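Cytidine deaminase (Mycobacterium tuberculosis, PDB 4WIG) catalyses, as a zinc-dependent homotetramer, the hydrolytic deamination of cytidine and 2'-deoxycytidine to uridine and 2'-deoxyuridine. Local coordinates at residues A[29-33]-A[57-61]; A[35-41]-A[65-71]; A[9-14]-A[75-79]; A[84-88]-A[106-110]; A[71-76]-A[99-105]. The protein carries 1 engineered substitution. All blocks are in the same frame, centred on the assembly; numbering follows the deposited sequence.

Interaction 1: A[29-33]-A[57-61]; sequences VGAAA and AECAV
Val29, Ala31 and Ala33 of strand 29-35 lay their side chains on Ala57 and Val61, one turn apart at the start of helix 57-67. This is the core packing of the cytidine deaminase fold, in which the helix that follows the zinc ligand Cys56 and carries Glu58, the probable proton donor, lies against a mixed beta-sheet. The short segments run roughly parallel, their axes 7.2 Å apart and inclined at 34°, and small residues permit this closeness. The tight part is a row of methyl groups. Ala57 CB stands between Val29 CG1 at 3.7 Å and Ala31 CB at 3.9 Å, while the two branches of Val61 divide the rest: CG2 meets Ala31 CB at 3.7 Å, and CG1, anti to the backbone N (chi1 164°), reaches forward to Ala33 CB at 3.7 Å. No hydrogen bond crosses; the strand's polar backbone is used within the sheet, toward 40-44 and 73-80. The looser side is at Glu58, whose CG approaches Ala31 CB only to 4.4 Å. Its chain, turned at chi2 (92°), brings the carboxylate to the zinc site, the side chain about 4 Å from the ion. Cys59 and Ala60 do not touch the strand and pack on Leu55 and Cys63 of the second subunit; this side too is closed by protein and is not open to solvent. The bond from Val61 N to Ala57 O, 2.9 Å, closes the turn that sets these two side chains on the same side of the helix.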
# COMPACT_ATOMS: atom_id res chain seq x y z
N VAL A 29 1.19 -16.57 -6.50
CA VAL A 29 0.19 -16.86 -5.48
C VAL A 29 -1.17 -16.77 -6.13
O VAL A 29 -1.41 -15.89 -6.92
CB VAL A 29 0.26 -15.88 -4.31
CG1 VAL A 29 -0.83 -16.19 -3.30
CG2 VAL A 29 1.63 -15.96 -3.65
N GLY A 30 -2.06 -17.71 -5.79
CA GLY A 30 -3.44 -17.65 -6.24
C GLY A 30 -4.38 -17.78 -5.06
O GLY A 30 -4.02 -18.40 -4.06
N ALA A 31 -5.58 -17.22 -5.18
CA ALA A 31 -6.56 -17.37 -4.14
C ALA A 31 -7.94 -17.52 -4.73
O ALA A 31 -8.21 -17.04 -5.82
CB ALA A 31 -6.50 -16.20 -3.17
N ALA A 32 -8.81 -18.21 -4.00
CA ALA A 32 -10.19 -18.40 -4.41
C ALA A 32 -11.07 -18.37 -3.18
O ALA A 32 -10.70 -18.89 -2.12
CB ALA A 32 -10.35 -19.71 -5.14
N ALA A 33 -12.24 -17.76 -3.32
CA ALA A 33 -13.16 -17.60 -2.20
C ALA A 33 -14.58 -17.91 -2.61
O ALA A 33 -15.01 -17.58 -3.74
CB ALA A 33 -13.07 -16.20 -1.62
N ALA A 57 -2.82 -11.67 -4.01
CA ALA A 57 -3.91 -12.49 -4.54
C ALA A 57 -5.22 -12.29 -3.79
O ALA A 57 -6.29 -12.22 -4.39
CB ALA A 57 -3.52 -13.97 -4.49
N GLU A 58 -5.14 -12.24 -2.46
CA GLU A 58 -6.31 -12.12 -1.62
C GLU A 58 -7.00 -10.77 -1.83
O GLU A 58 -8.23 -10.71 -1.83
CB GLU A 58 -5.94 -12.33 -0.15
CG GLU A 58 -5.18 -13.62 0.12
CD GLU A 58 -3.67 -13.44 0.08
OE1 GLU A 58 -3.12 -13.06 -0.98
OE2 GLU A 58 -3.01 -13.69 1.11
N CYS A 59 -6.22 -9.71 -2.02
CA CYS A 59 -6.78 -8.42 -2.40
C CYS A 59 -7.44 -8.47 -3.77
O CYS A 59 -8.49 -7.87 -3.97
CB CYS A 59 -5.73 -7.31 -2.37
SG CYS A 59 -5.21 -6.92 -0.69
N ALA A 60 -6.82 -9.18 -4.71
CA ALA A 60 -7.41 -9.40 -6.03
C ALA A 60 -8.78 -10.12 -5.91
O ALA A 60 -9.72 -9.78 -6.63
CB ALA A 60 -6.47 -10.18 -6.93
N VAL A 61 -8.89 -11.08 -4.99
CA VAL A 61 -10.17 -11.73 -4.71
C VAL A 61 -11.26 -10.74 -4.28
O VAL A 61 -12.41 -10.82 -4.74
CB VAL A 61 -10.01 -12.83 -3.63
CG1 VAL A 61 -11.34 -13.25 -3.04
CG2 VAL A 61 -9.29 -14.04 -4.21

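Interaction 2: A[35-41]-A[65-71]; sequences VDDGRVV and LHSTGGG
Arg39 reaches across to Thr68 and Gly70 with a nearly flat fan of hydrogen bonds. Arg39 NE and NH2 grip Thr68 OG1 side-on, at 3.0 and 2.9 Å, each tilted about 15° from the guanidinium plane, and Arg39 NH2 also donates to Gly70 O at 2.9 Å, almost in that plane and fairly straight (163°). A weak bond from NH1 and a bridging water reach the same Gly70 oxygen. Thr68 O lies over one guanidinium face; Val35 CG2 lies over the other in one of the two conformers of that valine. The Arg39 chain, extended from CG to NE (chi2 -179°), carries the guanidinium from the hairpin across to the loop: Val35 to Gly38 form a type I turn linking strands 29-35 and 40-44, and the guanidinium ties this turn to the loop leaving helix 57-67. In the second shell, Asp37 makes a salt bridge from OD1 to Arg39 NH1 (2.9 Å), while its OD2 accepts from Arg39 N at 3.0 Å in an Asx turn. Thr68 OG1 is anchored in turn to Ala64 O of the helix, and Gly70 N bonds to Leu65 O at 2.8 Å.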
# COMPACT_ATOMS: atom_id res chain seq x y z
N VAL A 35 -18.33 -17.06 -2.06
CA VAL A 35 -19.16 -15.90 -1.71
C VAL A 35 -20.49 -16.41 -1.17
O VAL A 35 -20.87 -17.56 -1.44
CB VAL A 35 -19.36 -14.99 -2.93
CG1 VAL A 35 -20.05 -13.69 -2.53
CG2 VAL A 35 -18.01 -14.71 -3.60
N ASP A 36 -21.17 -15.59 -0.37
CA ASP A 36 -22.45 -16.03 0.24
C ASP A 36 -23.63 -16.28 -0.70
O ASP A 36 -24.67 -16.78 -0.24
CB ASP A 36 -22.87 -15.07 1.36
CG ASP A 36 -23.08 -13.64 0.89
OD1 ASP A 36 -23.51 -12.82 1.72
OD2 ASP A 36 -22.82 -13.31 -0.28
N ASP A 37 -23.50 -15.97 -1.99
CA ASP A 37 -24.50 -16.39 -2.98
C ASP A 37 -24.11 -17.70 -3.66
O ASP A 37 -24.80 -18.18 -4.57
CB ASP A 37 -24.71 -15.29 -4.03
CG ASP A 37 -23.53 -15.16 -4.97
OD1 ASP A 37 -23.70 -14.59 -6.06
OD2 ASP A 37 -22.42 -15.63 -4.62
N GLY A 38 -22.98 -18.28 -3.22
CA GLY A 38 -22.51 -19.56 -3.73
C GLY A 38 -21.54 -19.50 -4.89
O GLY A 38 -21.06 -20.54 -5.31
N ARG A 39 -21.26 -18.32 -5.44
CA ARG A 39 -20.28 -18.23 -6.54
C ARG A 39 -18.88 -18.23 -5.96
O ARG A 39 -18.70 -17.99 -4.77
CB ARG A 39 -20.50 -17.00 -7.43
CG ARG A 39 -20.03 -15.67 -6.85
CD ARG A 39 -20.31 -14.50 -7.78
NE ARG A 39 -19.75 -13.24 -7.29
CZ ARG A 39 -20.28 -12.47 -6.34
NH1 ARG A 39 -21.41 -12.81 -5.72
NH2 ARG A 39 -19.69 -11.35 -6.01
N VAL A 40 -17.91 -18.53 -6.81
CA VAL A 40 -16.51 -18.51 -6.41
C VAL A 40 -15.80 -17.40 -7.19
O VAL A 40 -15.99 -17.25 -8.39
CB VAL A 40 -15.84 -19.88 -6.66
CG1 VAL A 40 -14.33 -19.80 -6.48
CG2 VAL A 40 -16.42 -20.92 -5.71
N VAL A 41 -14.98 -16.62 -6.49
CA VAL A 41 -14.19 -15.57 -7.12
C VAL A 41 -12.72 -15.87 -6.89
O VAL A 41 -12.37 -16.53 -5.91
CB VAL A 41 -14.57 -14.17 -6.57
CG1 VAL A 41 -16.00 -13.85 -6.96
CG2 VAL A 41 -14.41 -14.09 -5.06
N LEU A 65 -14.71 -9.78 -5.99
CA LEU A 65 -15.95 -9.81 -5.23
C LEU A 65 -16.85 -8.63 -5.60
O LEU A 65 -18.04 -8.80 -5.89
CB LEU A 65 -15.65 -9.79 -3.72
CG LEU A 65 -16.80 -9.58 -2.75
CD1 LEU A 65 -17.82 -10.70 -2.85
CD2 LEU A 65 -16.27 -9.48 -1.32
N HIS A 66 -16.27 -7.44 -5.61
CA HIS A 66 -17.05 -6.22 -5.84
C HIS A 66 -17.24 -5.86 -7.30
O HIS A 66 -18.01 -4.95 -7.61
CB HIS A 66 -16.48 -5.08 -4.99
CG HIS A 66 -16.71 -5.31 -3.54
ND1 HIS A 66 -17.97 -5.37 -3.00
CD2 HIS A 66 -15.86 -5.61 -2.53
CE1 HIS A 66 -17.89 -5.64 -1.71
NE2 HIS A 66 -16.62 -5.79 -1.40
N SER A 67 -16.57 -6.59 -8.19
CA SER A 67 -16.80 -6.47 -9.62
C SER A 67 -17.86 -7.44 -10.13
O SER A 67 -18.29 -7.34 -11.28
CB SER A 67 -15.49 -6.72 -10.37
OG SER A 67 -14.57 -5.69 -10.07
N THR A 68 -18.27 -8.39 -9.29
CA THR A 68 -19.17 -9.46 -9.69
C THR A 68 -20.46 -9.49 -8.87
O THR A 68 -21.13 -10.52 -8.81
CB THR A 68 -18.45 -10.83 -9.62
OG1 THR A 68 -17.92 -11.06 -8.31
CG2 THR A 68 -17.32 -10.90 -10.64
N GLY A 69 -20.80 -8.38 -8.22
CA GLY A 69 -22.07 -8.26 -7.51
C GLY A 69 -21.96 -8.04 -6.02
O GLY A 69 -22.98 -7.89 -5.34
N GLY A 70 -20.74 -8.02 -5.49
CA GLY A 70 -20.54 -7.80 -4.07
C GLY A 70 -20.96 -9.00 -3.25
O GLY A 70 -21.10 -10.11 -3.77
N GLY A 71 -21.17 -8.76 -1.96
CA GLY A 71 -21.55 -9.80 -1.03
C GLY A 71 -20.50 -10.00 0.04
O GLY A 71 -19.65 -9.14 0.26
O HOH W 1 -23.51 -11.72 -3.96

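Interaction 3: A[9-14]-A[75-79]; sequences LRGNAT and ALACV
Ala77 and Val79 of strand 73-80 receive the inner side of helix 6-17 in a contact made of apolar packing, with no hydrogen bond between the two segments. Leu9 CD1 reaches down the strand to Ala75 CB at 3.8 Å. Ala77 CB fits beneath the helix backbone, 3.9 Å from Arg10 N, and Ala13 CB sits on Ala77 O at 3.5 Å. Val79 fills the far end with both branches: CG2 nestles against the turn at Ala13 and Thr14, 3.5 Å from Thr14 N, whereas CG1 meets Arg10 CG at 3.9 Å, the two side chains crossing at about a right angle. Polar bonds lie around this core. Arg10 O accepts from Thr14 N and, on the opposite face of its plane, from Thr14 OG1 (2.8 Å), a bond that turns the threonine hydroxyl back onto the helix. The bent Arg10 chain carries its guanidinium past Val79 to a salt bridge with Asp107. Leu76 and Cys78 point to the other face, toward the catalytic side. With axes 7.3 Å apart and inclined at 45°, the first helix thus covers one face of the central sheet, as in the alpha-beta-alpha sandwich of cytidine deaminases.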
# COMPACT_ATOMS: atom_id res chain seq x y z
N LEU A 9 -12.05 -25.31 -3.64
CA LEU A 9 -11.50 -23.97 -3.45
C LEU A 9 -10.00 -23.95 -3.65
O LEU A 9 -9.46 -23.06 -4.31
CB LEU A 9 -11.82 -23.43 -2.06
CG LEU A 9 -13.16 -22.77 -1.88
CD1 LEU A 9 -13.25 -22.28 -0.44
CD2 LEU A 9 -13.33 -21.62 -2.88
N ARG A 10 -9.33 -24.94 -3.09
CA ARG A 10 -7.90 -25.09 -3.23
C ARG A 10 -7.53 -25.28 -4.71
O ARG A 10 -6.54 -24.73 -5.19
CB ARG A 10 -7.42 -26.26 -2.37
CG ARG A 10 -6.05 -26.07 -1.76
CD ARG A 10 -5.62 -27.29 -0.93
NE ARG A 10 -5.96 -27.17 0.49
CZ ARG A 10 -5.60 -28.04 1.42
NH1 ARG A 10 -4.90 -29.13 1.09
NH2 ARG A 10 -5.93 -27.84 2.69
N GLY A 11 -8.34 -26.03 -5.44
CA GLY A 11 -8.10 -26.25 -6.86
C GLY A 11 -8.22 -24.98 -7.68
O GLY A 11 -7.39 -24.71 -8.55
N ASN A 12 -9.26 -24.20 -7.40
CA ASN A 12 -9.46 -22.94 -8.08
C ASN A 12 -8.36 -21.94 -7.72
O ASN A 12 -7.94 -21.13 -8.57
CB ASN A 12 -10.86 -22.37 -7.77
CG ASN A 12 -11.96 -23.03 -8.59
OD1 ASN A 12 -12.53 -24.05 -8.19
ND2 ASN A 12 -12.26 -22.46 -9.72
N ALA A 13 -7.88 -21.98 -6.48
CA ALA A 13 -6.77 -21.13 -6.05
C ALA A 13 -5.50 -21.49 -6.84
O ALA A 13 -4.79 -20.61 -7.32
CB ALA A 13 -6.53 -21.27 -4.57
N THR A 14 -5.25 -22.79 -6.99
CA THR A 14 -4.12 -23.28 -7.77
C THR A 14 -4.19 -22.81 -9.23
O THR A 14 -3.21 -22.29 -9.78
CB THR A 14 -4.06 -24.83 -7.69
OG1 THR A 14 -4.04 -25.20 -6.31
CG2 THR A 14 -2.84 -25.39 -8.39
N ALA A 75 -15.45 -18.37 2.78
CA ALA A 75 -14.29 -19.25 2.83
C ALA A 75 -13.31 -18.83 1.75
O ALA A 75 -13.73 -18.45 0.66
CB ALA A 75 -14.73 -20.69 2.62
N LEU A 76 -12.02 -18.89 2.07
CA LEU A 76 -10.95 -18.58 1.16
C LEU A 76 -9.78 -19.59 1.28
O LEU A 76 -9.38 -19.95 2.38
CB LEU A 76 -10.44 -17.15 1.43
CG LEU A 76 -9.32 -16.66 0.51
CD1 LEU A 76 -9.50 -15.19 0.17
CD2 LEU A 76 -7.95 -16.89 1.12
N ALA A 77 -9.25 -20.02 0.14
CA ALA A 77 -7.99 -20.78 0.08
C ALA A 77 -6.95 -19.95 -0.68
O ALA A 77 -7.26 -19.35 -1.70
CB ALA A 77 -8.19 -22.13 -0.62
N CYS A 78 -5.72 -19.94 -0.17
CA CYS A 78 -4.59 -19.25 -0.80
C CYS A 78 -3.45 -20.25 -0.95
O CYS A 78 -3.11 -20.93 0.00
CB CYS A 78 -4.13 -18.11 0.09
SG CYS A 78 -2.84 -17.07 -0.62
N VAL A 79 -2.89 -20.35 -2.14
CA VAL A 79 -1.83 -21.30 -2.42
C VAL A 79 -0.70 -20.64 -3.19
O VAL A 79 -0.89 -19.63 -3.87
CB VAL A 79 -2.34 -22.53 -3.20
CG1 VAL A 79 -3.46 -23.23 -2.42
CG2 VAL A 79 -2.82 -22.11 -4.59

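Interaction 4: A[84-88]-A[106-110]; sequences SVLMP and IDHPV
Val85 and Pro109 approach to 6.0 Å between CA atoms where two irregular segments pass in nearly opposing directions, 143° apart end to end. Val85 carries one end of the contact. Its CG1, anti to the backbone N (chi1 177°), rests on the Asp107-His108 peptide, 3.5 Å from Asp107 O, while the same methyl and CB lie against Pro109 CD, each at 4.0 Å. Met87 comes in at the oxygen end of that peptide, CE close to its plane. Its chain, bent at chi2 and chi3, curls back so that Met87 CE comes to 3.1 Å from Asp107 O, a close approach, and 3.4 Å from His108 ND1. The sulfur lies at the edge of the imidazole, 4.8 Å from the ring centroid and 84° off its normal, a Met-aromatic contact; Pro109 CD lies over one face of the same ring. No direct hydrogen bond joins the segments, and His108 ND1 is buried without a polar partner in the model. The segments run on from the ends of strands 73-80 and 105-106, parallel neighbours in the central sheet of the cytidine deaminase fold, and the first leads through Pro88 to two zinc ligands, Cys89 just before helix 90-100 and Cys92 in its first turn. Pro88 CD packs on Ile106 CG2 at 3.8 Å, and the proline also touches Glu58, the probable proton donor. Asp107 is fixed from outside the contact by its salt bridge to Arg10, while its OD1 takes the bond from His108 N. Leu86 and Met87 pack on Asp127 and Asp121 of the third subunit.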
# COMPACT_ATOMS: atom_id res chain seq x y z
N SER A 84 0.84 -25.31 -2.59
CA SER A 84 0.95 -25.41 -1.14
C SER A 84 0.16 -24.28 -0.46
O SER A 84 0.19 -23.16 -0.93
CB SER A 84 2.42 -25.37 -0.70
OG SER A 84 3.14 -26.47 -1.25
N VAL A 85 -0.55 -24.60 0.61
CA VAL A 85 -1.46 -23.64 1.25
C VAL A 85 -0.63 -22.59 1.98
O VAL A 85 0.31 -22.92 2.70
CB VAL A 85 -2.46 -24.33 2.21
CG1 VAL A 85 -3.35 -23.29 2.91
CG2 VAL A 85 -3.34 -25.30 1.45
N LEU A 86 -0.98 -21.33 1.75
CA LEU A 86 -0.32 -20.18 2.38
C LEU A 86 -1.27 -19.49 3.34
O LEU A 86 -2.48 -19.42 3.09
CB LEU A 86 0.12 -19.18 1.32
CG LEU A 86 1.17 -19.57 0.28
CD1 LEU A 86 1.38 -18.41 -0.69
CD2 LEU A 86 2.48 -19.95 0.95
N MET A 87 -0.73 -18.97 4.43
CA MET A 87 -1.48 -18.09 5.31
C MET A 87 -1.38 -16.68 4.73
O MET A 87 -0.29 -16.27 4.30
CB MET A 87 -0.91 -18.09 6.73
CG MET A 87 -1.13 -19.34 7.56
SD MET A 87 -2.87 -19.73 7.78
CE MET A 87 -3.02 -20.93 6.47
N PRO A 88 -2.50 -15.93 4.72
CA PRO A 88 -2.41 -14.56 4.19
C PRO A 88 -1.52 -13.66 5.01
O PRO A 88 -1.37 -13.85 6.22
CB PRO A 88 -3.85 -14.06 4.27
CG PRO A 88 -4.67 -15.29 4.14
CD PRO A 88 -3.89 -16.40 4.79
N ILE A 106 -10.36 -19.68 6.58
CA ILE A 106 -9.14 -19.60 5.80
C ILE A 106 -8.48 -20.98 5.74
O ILE A 106 -8.15 -21.55 6.76
CB ILE A 106 -8.16 -18.60 6.45
CG1 ILE A 106 -8.82 -17.21 6.66
CG2 ILE A 106 -6.87 -18.52 5.64
CD1 ILE A 106 -9.27 -16.54 5.39
N ASP A 107 -8.30 -21.52 4.54
CA ASP A 107 -7.69 -22.84 4.38
C ASP A 107 -6.32 -22.89 5.03
O ASP A 107 -5.61 -21.89 5.12
CB ASP A 107 -7.52 -23.19 2.89
CG ASP A 107 -7.60 -24.69 2.62
OD1 ASP A 107 -7.66 -25.49 3.58
OD2 ASP A 107 -7.59 -25.07 1.43
N HIS A 108 -5.96 -24.09 5.49
CA HIS A 108 -4.73 -24.30 6.22
C HIS A 108 -4.38 -25.78 5.99
O HIS A 108 -5.27 -26.60 5.83
CB HIS A 108 -4.97 -23.96 7.70
CG HIS A 108 -3.81 -24.23 8.59
ND1 HIS A 108 -2.95 -23.25 9.02
CD2 HIS A 108 -3.36 -25.38 9.14
CE1 HIS A 108 -2.01 -23.78 9.79
NE2 HIS A 108 -2.24 -25.07 9.88
N PRO A 109 -3.07 -26.12 5.94
CA PRO A 109 -2.72 -27.52 5.63
C PRO A 109 -3.28 -28.57 6.60
O PRO A 109 -3.51 -29.71 6.20
CB PRO A 109 -1.19 -27.53 5.70
CG PRO A 109 -0.77 -26.11 5.53
CD PRO A 109 -1.88 -25.27 6.09
N VAL A 110 -3.47 -28.19 7.86
CA VAL A 110 -3.95 -29.09 8.91
C VAL A 110 -5.47 -28.97 9.08
O VAL A 110 -6.19 -29.95 8.92
CB VAL A 110 -3.26 -28.79 10.26
CG1 VAL A 110 -3.78 -29.72 11.36
CG2 VAL A 110 -1.75 -28.92 10.13
O HOH W 2 -5.13 -20.29 2.77

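Interaction 5: A[71-76]-A[99-105]; sequences GRLLAL and HGGSELL
Leu76 N donates to Leu105 O at 2.8 Å, the acceptor carbonyl pointing almost straight at it (C=O...N 170°). Leu105 N in turn bonds to Leu74 O at 3.1 Å, so Leu105 is held on both sides of Ala75 in a parallel bridge. A third bond, from Leu73 N to His99 O at 2.9 Å, fastens the strand to the last turn of the helix. Between these bonds the Leu104 side chain, with CG anti to its own N, drives CD1 against the strand backbone, 3.3 Å from Ala75 N, and onto Leu73 CB at 3.9 Å. Here a right-handed beta-alpha-beta crossover closes: strand 73-80, helix 90-100 and strand 105-106, with the Gly101 to Leu104 turn joining the last two. Leu74 and Ala75 form a classic beta bulge opposite Leu34. At the outer side Arg72 folds back over the helix end, bent at chi2 and chi3, and lays one guanidinium face over His99 O and Gly100 CA; it makes no hydrogen bond there. Gly100 passes close under Leu73 O, its CA 3.4 Å away, and a water joins that oxygen to Gly100 O. The His99 ring, its ND1 hydrogen-bonded to Val95 O within the helix, meets that of His66 and packs edge-to-face with Tyr21 of the second subunit.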
# COMPACT_ATOMS: atom_id res chain seq x y z
N GLY A 71 -21.17 -8.76 -1.96
CA GLY A 71 -21.55 -9.80 -1.03
C GLY A 71 -20.50 -10.00 0.04
O GLY A 71 -19.65 -9.14 0.26
N ARG A 72 -20.59 -11.14 0.72
CA ARG A 72 -19.71 -11.49 1.83
C ARG A 72 -18.94 -12.76 1.50
O ARG A 72 -19.48 -13.67 0.89
CB ARG A 72 -20.52 -11.72 3.11
CG ARG A 72 -21.28 -10.49 3.61
CD ARG A 72 -20.37 -9.52 4.34
NE ARG A 72 -19.93 -10.04 5.64
CZ ARG A 72 -19.05 -9.44 6.44
NH1 ARG A 72 -18.50 -8.28 6.08
NH2 ARG A 72 -18.72 -9.99 7.60
N LEU A 73 -17.67 -12.82 1.92
CA LEU A 73 -16.86 -14.03 1.75
C LEU A 73 -17.12 -15.00 2.89
O LEU A 73 -17.15 -14.58 4.05
CB LEU A 73 -15.37 -13.69 1.71
CG LEU A 73 -14.94 -12.67 0.65
CD1 LEU A 73 -13.45 -12.41 0.78
CD2 LEU A 73 -15.30 -13.13 -0.75
N LEU A 74 -17.30 -16.28 2.56
CA LEU A 74 -17.51 -17.35 3.55
C LEU A 74 -16.26 -18.19 3.81
O LEU A 74 -16.05 -18.68 4.93
CB LEU A 74 -18.64 -18.27 3.09
CG LEU A 74 -20.01 -17.60 2.94
CD1 LEU A 74 -21.06 -18.64 2.59
CD2 LEU A 74 -20.41 -16.83 4.19
N ALA A 75 -15.45 -18.37 2.78
CA ALA A 75 -14.29 -19.25 2.83
C ALA A 75 -13.31 -18.83 1.75
O ALA A 75 -13.73 -18.45 0.66
CB ALA A 75 -14.73 -20.69 2.62
N LEU A 76 -12.02 -18.89 2.07
CA LEU A 76 -10.95 -18.58 1.16
C LEU A 76 -9.78 -19.59 1.28
O LEU A 76 -9.38 -19.95 2.38
CB LEU A 76 -10.44 -17.15 1.43
CG LEU A 76 -9.32 -16.66 0.51
CD1 LEU A 76 -9.50 -15.19 0.17
CD2 LEU A 76 -7.95 -16.89 1.12
N HIS A 99 -14.62 -7.93 4.54
CA HIS A 99 -15.56 -8.54 3.60
C HIS A 99 -16.10 -9.90 4.01
O HIS A 99 -17.06 -10.38 3.41
CB HIS A 99 -14.90 -8.57 2.24
CG HIS A 99 -14.56 -7.20 1.76
ND1 HIS A 99 -13.29 -6.67 1.84
CD2 HIS A 99 -15.37 -6.20 1.36
CE1 HIS A 99 -13.33 -5.41 1.44
NE2 HIS A 99 -14.58 -5.10 1.13
N GLY A 100 -15.50 -10.51 5.03
CA GLY A 100 -15.98 -11.78 5.57
C GLY A 100 -16.10 -11.86 7.08
O GLY A 100 -16.70 -12.80 7.60
N GLY A 101 -15.50 -10.91 7.79
CA GLY A 101 -15.55 -10.88 9.24
C GLY A 101 -14.78 -12.00 9.92
O GLY A 101 -14.03 -12.75 9.28
N SER A 102 -14.99 -12.11 11.23
CA SER A 102 -14.24 -13.05 12.06
C SER A 102 -14.50 -14.53 11.72
O SER A 102 -13.64 -15.37 11.96
CB SER A 102 -14.56 -12.80 13.53
OG SER A 102 -15.95 -12.90 13.75
N GLU A 103 -15.68 -14.83 11.18
CA GLU A 103 -16.04 -16.21 10.89
C GLU A 103 -15.64 -16.69 9.50
O GLU A 103 -15.86 -17.85 9.17
CB GLU A 103 -17.54 -16.43 11.12
CG GLU A 103 -18.00 -15.96 12.49
CD GLU A 103 -17.10 -16.46 13.61
OE1 GLU A 103 -16.68 -15.63 14.46
OE2 GLU A 103 -16.78 -17.67 13.65
N LEU A 104 -15.06 -15.81 8.69
CA LEU A 104 -14.52 -16.22 7.38
C LEU A 104 -13.48 -17.31 7.61
O LEU A 104 -12.56 -17.13 8.38
CB LEU A 104 -13.89 -15.02 6.68
CG LEU A 104 -13.02 -15.28 5.46
CD1 LEU A 104 -13.76 -16.06 4.39
CD2 LEU A 104 -12.51 -13.96 4.90
N LEU A 105 -13.64 -18.46 6.94
CA LEU A 105 -12.70 -19.56 7.10
C LEU A 105 -11.57 -19.46 6.08
O LEU A 105 -11.81 -19.19 4.89
CB LEU A 105 -13.40 -20.92 6.97
CG LEU A 105 -14.45 -21.22 8.04
CD1 LEU A 105 -15.17 -22.51 7.71
CD2 LEU A 105 -13.81 -21.29 9.41
O HOH W 3 -18.32 -14.62 6.43
O HOH W 4 -17.77 -19.08 7.03

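In the fold
From the N terminus, helix 6-17 meets strand 73-80 in interaction 3, which closes the longest of the loops, and interactions 1 and 2 both lie inside it. These two cross: strand 29-35 and the hairpin to 40-44 come first, then helix 57-67 returns, its start against the first strand and its end against the hairpin. Interaction 5 opens at Gly71, where interaction 2 ends, and overlaps interaction 3 at Ala75 and Leu76. It crosses interaction 4, whose loops flank helix 90-100. Interactions 3 and 4 together tie the first helix to the loop after strand 105-106; interactions 1 and 4 bring the active-site helix against the loop before the zinc ligands.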